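PDB 2GNP: transcriptional regulator from Streptococcus pneumoniae, which probably senses a sugar-type effector through a putative sugar-binding domain and so regulates transcription, although its function has not been established. Local coordinates for residues V84-P88 / G115-M120; I61-W65 / Y87-P93. All coordinates share one frame. Residues are numbered along the deposited sequence.

Interactions 1 and 2 lie on the two sides of strand 85-88, which pairs in parallel with strand 116-117 in interaction 1 and with strand 60-63 in interaction 2. Their centres are 10 Å apart, and Y87 and P88 belong to both. F86 turns its N and O to 115-120, Y87 to I61 and F63, H85 to M59 and I61; I61 N lies 2.8 Å from H85 O, a probable hydrogen bond. The side chains join as well: CD1 of I61 packs 3.7 Å from V84 CG1 and 3.8 Å from F86 CE2. Beyond the strand ends, M120 CG approaches G91 CA at 4.0 Å. Interaction 2 is buried near the middle of the chain, interaction 1 farther out.

Interaction 1. Residues V84-P88 / G115-M120; sequences VHFYP and GECTFM
Segments 84-88 and 115-120 run parallel, 14° apart end to end, in extended conformation, with H85 bridged to E116 (CA-CA 4.8 Å) and F86 to C117 (5.0 Å). G115 comes first: its CA sits 4.1 Å from F86 CE1, at the ring edge, where a CB would clash. E116 N donates to V84 O (3.0 Å) and E116 O accepts from F86 N (2.9 Å); its chi1 t side chain shares a face with H85, OE1 3.6 Å from H85 CE1, while H85 NE2 bonds to N83. C117 (m) lies on the F86 face, against helix 102-113. That helix links the two strands as a beta-alpha-beta crossover, the repeating unit of a Rossmann-like sheet. T118 N donates to F86 O (3.0 Å), and T118 OG1 stands 3.5 Å from Y87 CE2. The CA-to-CB bond of F119 points away from 84-88, though F119 C lies 3.8 Å from P88 CG. M120, a selenomethionine with chi1 t, sets its CB 3.7 Å from P88 CB, beside L144 and W148.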
loop_
_atom_site.group_PDB
_atom_site.type_symbol
_atom_site.label_atom_id
_atom_site.label_comp_id
_atom_site.label_asym_id
_atom_site.label_seq_id
_atom_site.Cartn_x
_atom_site.Cartn_y
_atom_site.Cartn_z
ATOM N N VAL A 84 -15.411 -12.113 8.644
ATOM C CA VAL A 84 -14.390 -11.268 7.966
ATOM C C VAL A 84 -13.119 -12.118 7.854
ATOM O O VAL A 84 -12.804 -12.907 8.780
ATOM C CB VAL A 84 -14.079 -9.982 8.747
ATOM C CG1 VAL A 84 -12.946 -9.155 8.108
ATOM C CG2 VAL A 84 -15.350 -9.092 8.805
ATOM N N HIS A 85 -12.402 -11.959 6.736
ATOM C CA HIS A 85 -11.200 -12.772 6.506
ATOM C C HIS A 85 -10.082 -11.817 6.093
ATOM O O HIS A 85 -10.333 -10.942 5.242
ATOM C CB HIS A 85 -11.418 -13.769 5.358
ATOM C CG HIS A 85 -12.563 -14.707 5.602
ATOM N ND1 HIS A 85 -12.376 -16.030 5.930
ATOM C CD2 HIS A 85 -13.905 -14.497 5.598
ATOM C CE1 HIS A 85 -13.555 -16.608 6.107
ATOM N NE2 HIS A 85 -14.499 -15.695 5.925
ATOM N N PHE A 86 -8.880 -11.974 6.667
ATOM C CA PHE A 86 -7.723 -11.104 6.353
ATOM C C PHE A 86 -6.679 -11.951 5.616
ATOM O O PHE A 86 -6.425 -13.083 6.016
ATOM C CB PHE A 86 -7.101 -10.614 7.691
ATOM C CG PHE A 86 -7.981 -9.583 8.386
ATOM C CD1 PHE A 86 -8.762 -9.934 9.502
ATOM C CD2 PHE A 86 -8.120 -8.308 7.843
ATOM C CE1 PHE A 86 -9.643 -8.999 10.035
ATOM C CE2 PHE A 86 -8.917 -7.327 8.437
ATOM C CZ PHE A 86 -9.685 -7.681 9.536
ATOM N N TYR A 87 -6.053 -11.343 4.604
ATOM C CA TYR A 87 -5.096 -12.019 3.689
ATOM C C TYR A 87 -3.892 -11.075 3.537
ATOM O O TYR A 87 -4.019 -9.861 3.696
ATOM C CB TYR A 87 -5.704 -12.227 2.299
ATOM C CG TYR A 87 -6.956 -13.058 2.338
ATOM C CD1 TYR A 87 -8.176 -12.417 2.487
ATOM C CD2 TYR A 87 -6.910 -14.453 2.241
ATOM C CE1 TYR A 87 -9.386 -13.167 2.556
ATOM C CE2 TYR A 87 -8.103 -15.211 2.290
ATOM C CZ TYR A 87 -9.319 -14.523 2.468
ATOM O OH TYR A 87 -10.492 -15.260 2.539
ATOM N N PRO A 88 -2.706 -11.651 3.224
ATOM C CA PRO A 88 -1.534 -10.844 2.848
ATOM C C PRO A 88 -1.591 -10.547 1.363
ATOM O O PRO A 88 -1.921 -11.449 0.556
ATOM C CB PRO A 88 -0.334 -11.792 3.157
ATOM C CG PRO A 88 -0.903 -13.253 2.900
ATOM C CD PRO A 88 -2.450 -13.086 3.316
ATOM N N GLY A 115 -11.394 -11.743 12.978
ATOM C CA GLY A 115 -11.423 -12.364 11.644
ATOM C C GLY A 115 -10.539 -13.607 11.560
ATOM O O GLY A 115 -9.669 -13.864 12.420
ATOM N N GLU A 116 -10.734 -14.354 10.481
ATOM C CA GLU A 116 -9.979 -15.527 10.217
ATOM C C GLU A 116 -8.811 -15.056 9.347
ATOM O O GLU A 116 -9.010 -14.125 8.572
ATOM C CB GLU A 116 -10.896 -16.515 9.507
ATOM C CG GLU A 116 -10.467 -17.924 9.746
ATOM C CD GLU A 116 -11.318 -18.999 9.011
ATOM O OE1 GLU A 116 -12.550 -18.787 8.733
ATOM O OE2 GLU A 116 -10.718 -20.044 8.780
ATOM N N CYS A 117 -7.622 -15.661 9.492
ATOM C CA CYS A 117 -6.337 -15.119 8.955
ATOM C C CYS A 117 -5.694 -16.147 8.049
ATOM O O CYS A 117 -5.600 -17.344 8.445
ATOM C CB CYS A 117 -5.304 -14.912 10.072
ATOM S SG CYS A 117 -5.844 -13.676 11.276
ATOM N N THR A 118 -5.187 -15.658 6.908
ATOM C CA THR A 118 -4.262 -16.389 6.056
ATOM C C THR A 118 -2.954 -15.592 6.138
ATOM O O THR A 118 -2.991 -14.345 6.132
ATOM C CB THR A 118 -4.810 -16.353 4.599
ATOM O OG1 THR A 118 -6.034 -17.103 4.463
ATOM C CG2 THR A 118 -3.804 -16.919 3.632
ATOM N N PHE A 119 -1.818 -16.302 6.270
ATOM C CA PHE A 119 -0.518 -15.671 6.470
ATOM C C PHE A 119 0.352 -15.896 5.248
ATOM O O PHE A 119 0.068 -16.797 4.478
ATOM C CB PHE A 119 0.151 -16.228 7.718
ATOM C CG PHE A 119 -0.570 -15.830 8.971
ATOM C CD1 PHE A 119 -1.350 -16.776 9.657
ATOM C CD2 PHE A 119 -0.511 -14.508 9.444
ATOM C CE1 PHE A 119 -2.039 -16.388 10.835
ATOM C CE2 PHE A 119 -1.206 -14.124 10.632
ATOM C CZ PHE A 119 -1.970 -15.088 11.290
HETATM N N MSE A 120 1.352 -15.027 5.079
HETATM C CA MSE A 120 2.324 -15.165 3.994
HETATM C C MSE A 120 3.512 -15.995 4.523
HETATM O O MSE A 120 4.178 -15.615 5.463
HETATM C CB MSE A 120 2.773 -13.796 3.457
HETATM C CG MSE A 120 3.905 -13.860 2.418
HETATM SE SE MSE A 120 3.292 -14.881 0.853
HETATM C CE MSE A 120 1.963 -13.653 0.204
#

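Interaction 2. Residues I61-W65 / Y87-P93; sequences IGFSW and YPLAGGP
W65, Y87 and L89 bury the most surface where 61-65 runs parallel to 87-93, the end-to-end directions 10° apart. Y87 fixes the register: its N donates to I61 O (2.9 Å), its O accepts from F63 N (2.9 Å), and the same O receives a CA-H...O contact from G62 CA at 3.3 Å. G62 thus pairs with Y87 (CA-CA 4.7 Å) and F63 with P88 (5.2 Å). L89 continues the pattern past the strand end, its N reaching F63 O at 2.8 Å. With chi1 m and chi2 t, L89 lays its CG 3.7 Å from G62 C and its CD1 3.8 Å from S64 N; a CB on G62 would collide with L89 CD2, so the glycine makes room for the leucine. At L89 the backbone leaves the extended form (phi/psi -87/-27). W65, chi1 p, then covers the loop: G92 CA lies 3.9 Å from the centroid of its five-membered ring and P93 CD 3.5 Å from that of its six-membered ring, two CH-pi contacts over one face. Helix 67-75 makes the beta-alpha-beta crossover between these strands, as in Rossmann-like folds. Strand 153-160 flanks 60-63 and meets L89 through A154 and V156, F63 packs on helix 102-113, and Y87 reaches helix 142-147.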
loop_
_atom_site.group_PDB
_atom_site.type_symbol
_atom_site.label_atom_id
_atom_site.label_comp_id
_atom_site.label_asym_id
_atom_site.label_seq_id
_atom_site.Cartn_x
_atom_site.Cartn_y
_atom_site.Cartn_z
ATOM N N ILE A 61 -10.316 -8.983 3.189
ATOM C CA ILE A 61 -9.528 -7.776 3.282
ATOM C C ILE A 61 -8.043 -8.142 3.171
ATOM O O ILE A 61 -7.567 -8.969 3.958
ATOM C CB ILE A 61 -9.822 -7.001 4.617
ATOM C CG1 ILE A 61 -11.314 -6.607 4.734
ATOM C CG2 ILE A 61 -8.917 -5.797 4.756
ATOM C CD1 ILE A 61 -11.782 -6.260 6.173
ATOM N N GLY A 62 -7.347 -7.534 2.207
ATOM C CA GLY A 62 -5.868 -7.743 2.030
ATOM C C GLY A 62 -5.040 -6.623 2.662
ATOM O O GLY A 62 -5.419 -5.473 2.584
ATOM N N PHE A 63 -3.903 -6.971 3.284
ATOM C CA PHE A 63 -2.999 -5.940 3.831
ATOM C C PHE A 63 -1.642 -6.086 3.166
ATOM O O PHE A 63 -1.216 -7.235 2.887
ATOM C CB PHE A 63 -2.767 -6.163 5.326
ATOM C CG PHE A 63 -3.608 -5.250 6.181
ATOM C CD1 PHE A 63 -4.977 -5.383 6.157
ATOM C CD2 PHE A 63 -3.039 -4.199 6.906
ATOM C CE1 PHE A 63 -5.782 -4.521 6.910
ATOM C CE2 PHE A 63 -3.846 -3.302 7.663
ATOM C CZ PHE A 63 -5.208 -3.488 7.660
ATOM N N SER A 64 -0.949 -4.956 2.976
ATOM C CA SER A 64 0.505 -5.001 2.715
ATOM C C SER A 64 1.242 -4.781 4.068
ATOM O O SER A 64 0.814 -5.243 5.147
ATOM C CB SER A 64 0.926 -4.027 1.596
ATOM O OG SER A 64 2.219 -4.297 1.143
ATOM N N TRP A 65 2.385 -4.100 3.999
ATOM C CA TRP A 65 3.350 -4.130 5.078
ATOM C C TRP A 65 3.710 -2.667 5.403
ATOM O O TRP A 65 3.356 -1.750 4.656
ATOM C CB TRP A 65 4.606 -4.957 4.629
ATOM C CG TRP A 65 5.381 -4.319 3.464
ATOM C CD1 TRP A 65 5.111 -4.376 2.125
ATOM C CD2 TRP A 65 6.532 -3.496 3.603
ATOM N NE1 TRP A 65 6.032 -3.620 1.418
ATOM C CE2 TRP A 65 6.922 -3.080 2.313
ATOM C CE3 TRP A 65 7.277 -3.076 4.698
ATOM C CZ2 TRP A 65 8.032 -2.260 2.099
ATOM C CZ3 TRP A 65 8.384 -2.260 4.495
ATOM C CH2 TRP A 65 8.759 -1.873 3.204
ATOM N N TYR A 87 -6.053 -11.343 4.604
ATOM C CA TYR A 87 -5.096 -12.019 3.689
ATOM C C TYR A 87 -3.892 -11.075 3.537
ATOM O O TYR A 87 -4.019 -9.861 3.696
ATOM C CB TYR A 87 -5.704 -12.227 2.299
ATOM C CG TYR A 87 -6.956 -13.058 2.338
ATOM C CD1 TYR A 87 -8.176 -12.417 2.487
ATOM C CD2 TYR A 87 -6.910 -14.453 2.241
ATOM C CE1 TYR A 87 -9.386 -13.167 2.556
ATOM C CE2 TYR A 87 -8.103 -15.211 2.290
ATOM C CZ TYR A 87 -9.319 -14.523 2.468
ATOM O OH TYR A 87 -10.492 -15.260 2.539
ATOM N N PRO A 88 -2.706 -11.651 3.224
ATOM C CA PRO A 88 -1.534 -10.844 2.848
ATOM C C PRO A 88 -1.591 -10.547 1.363
ATOM O O PRO A 88 -1.921 -11.449 0.556
ATOM C CB PRO A 88 -0.334 -11.792 3.157
ATOM C CG PRO A 88 -0.903 -13.253 2.900
ATOM C CD PRO A 88 -2.450 -13.086 3.316
ATOM N N LEU A 89 -1.280 -9.305 1.005
ATOM C CA LEU A 89 -1.148 -8.904 -0.404
ATOM C C LEU A 89 0.290 -9.188 -0.899
ATOM O O LEU A 89 0.523 -9.360 -2.116
ATOM C CB LEU A 89 -1.450 -7.440 -0.609
ATOM C CG LEU A 89 -2.931 -7.085 -0.293
ATOM C CD1 LEU A 89 -2.951 -5.555 -0.236
ATOM C CD2 LEU A 89 -3.880 -7.676 -1.376
ATOM N N ALA A 90 1.219 -9.184 0.020
ATOM C CA ALA A 90 2.634 -9.285 -0.273
ATOM C C ALA A 90 3.358 -9.365 1.076
ATOM O O ALA A 90 2.923 -8.725 2.059
ATOM C CB ALA A 90 3.094 -8.040 -1.059
ATOM N N GLY A 91 4.454 -10.111 1.087
ATOM C CA GLY A 91 5.323 -10.156 2.263
ATOM C C GLY A 91 6.181 -8.901 2.139
ATOM O O GLY A 91 6.353 -8.333 1.050
ATOM N N GLY A 92 6.709 -8.415 3.231
ATOM C CA GLY A 92 7.566 -7.263 3.036
ATOM C C GLY A 92 8.966 -7.764 2.817
ATOM O O GLY A 92 9.187 -8.961 2.665
ATOM N N PRO A 93 9.938 -6.853 2.830
ATOM C CA PRO A 93 11.318 -7.327 2.841
ATOM C C PRO A 93 11.752 -7.823 4.234
ATOM O O PRO A 93 10.978 -7.792 5.182
ATOM C CB PRO A 93 12.118 -6.088 2.408
ATOM C CG PRO A 93 11.324 -4.972 2.857
ATOM C CD PRO A 93 9.856 -5.386 2.862
#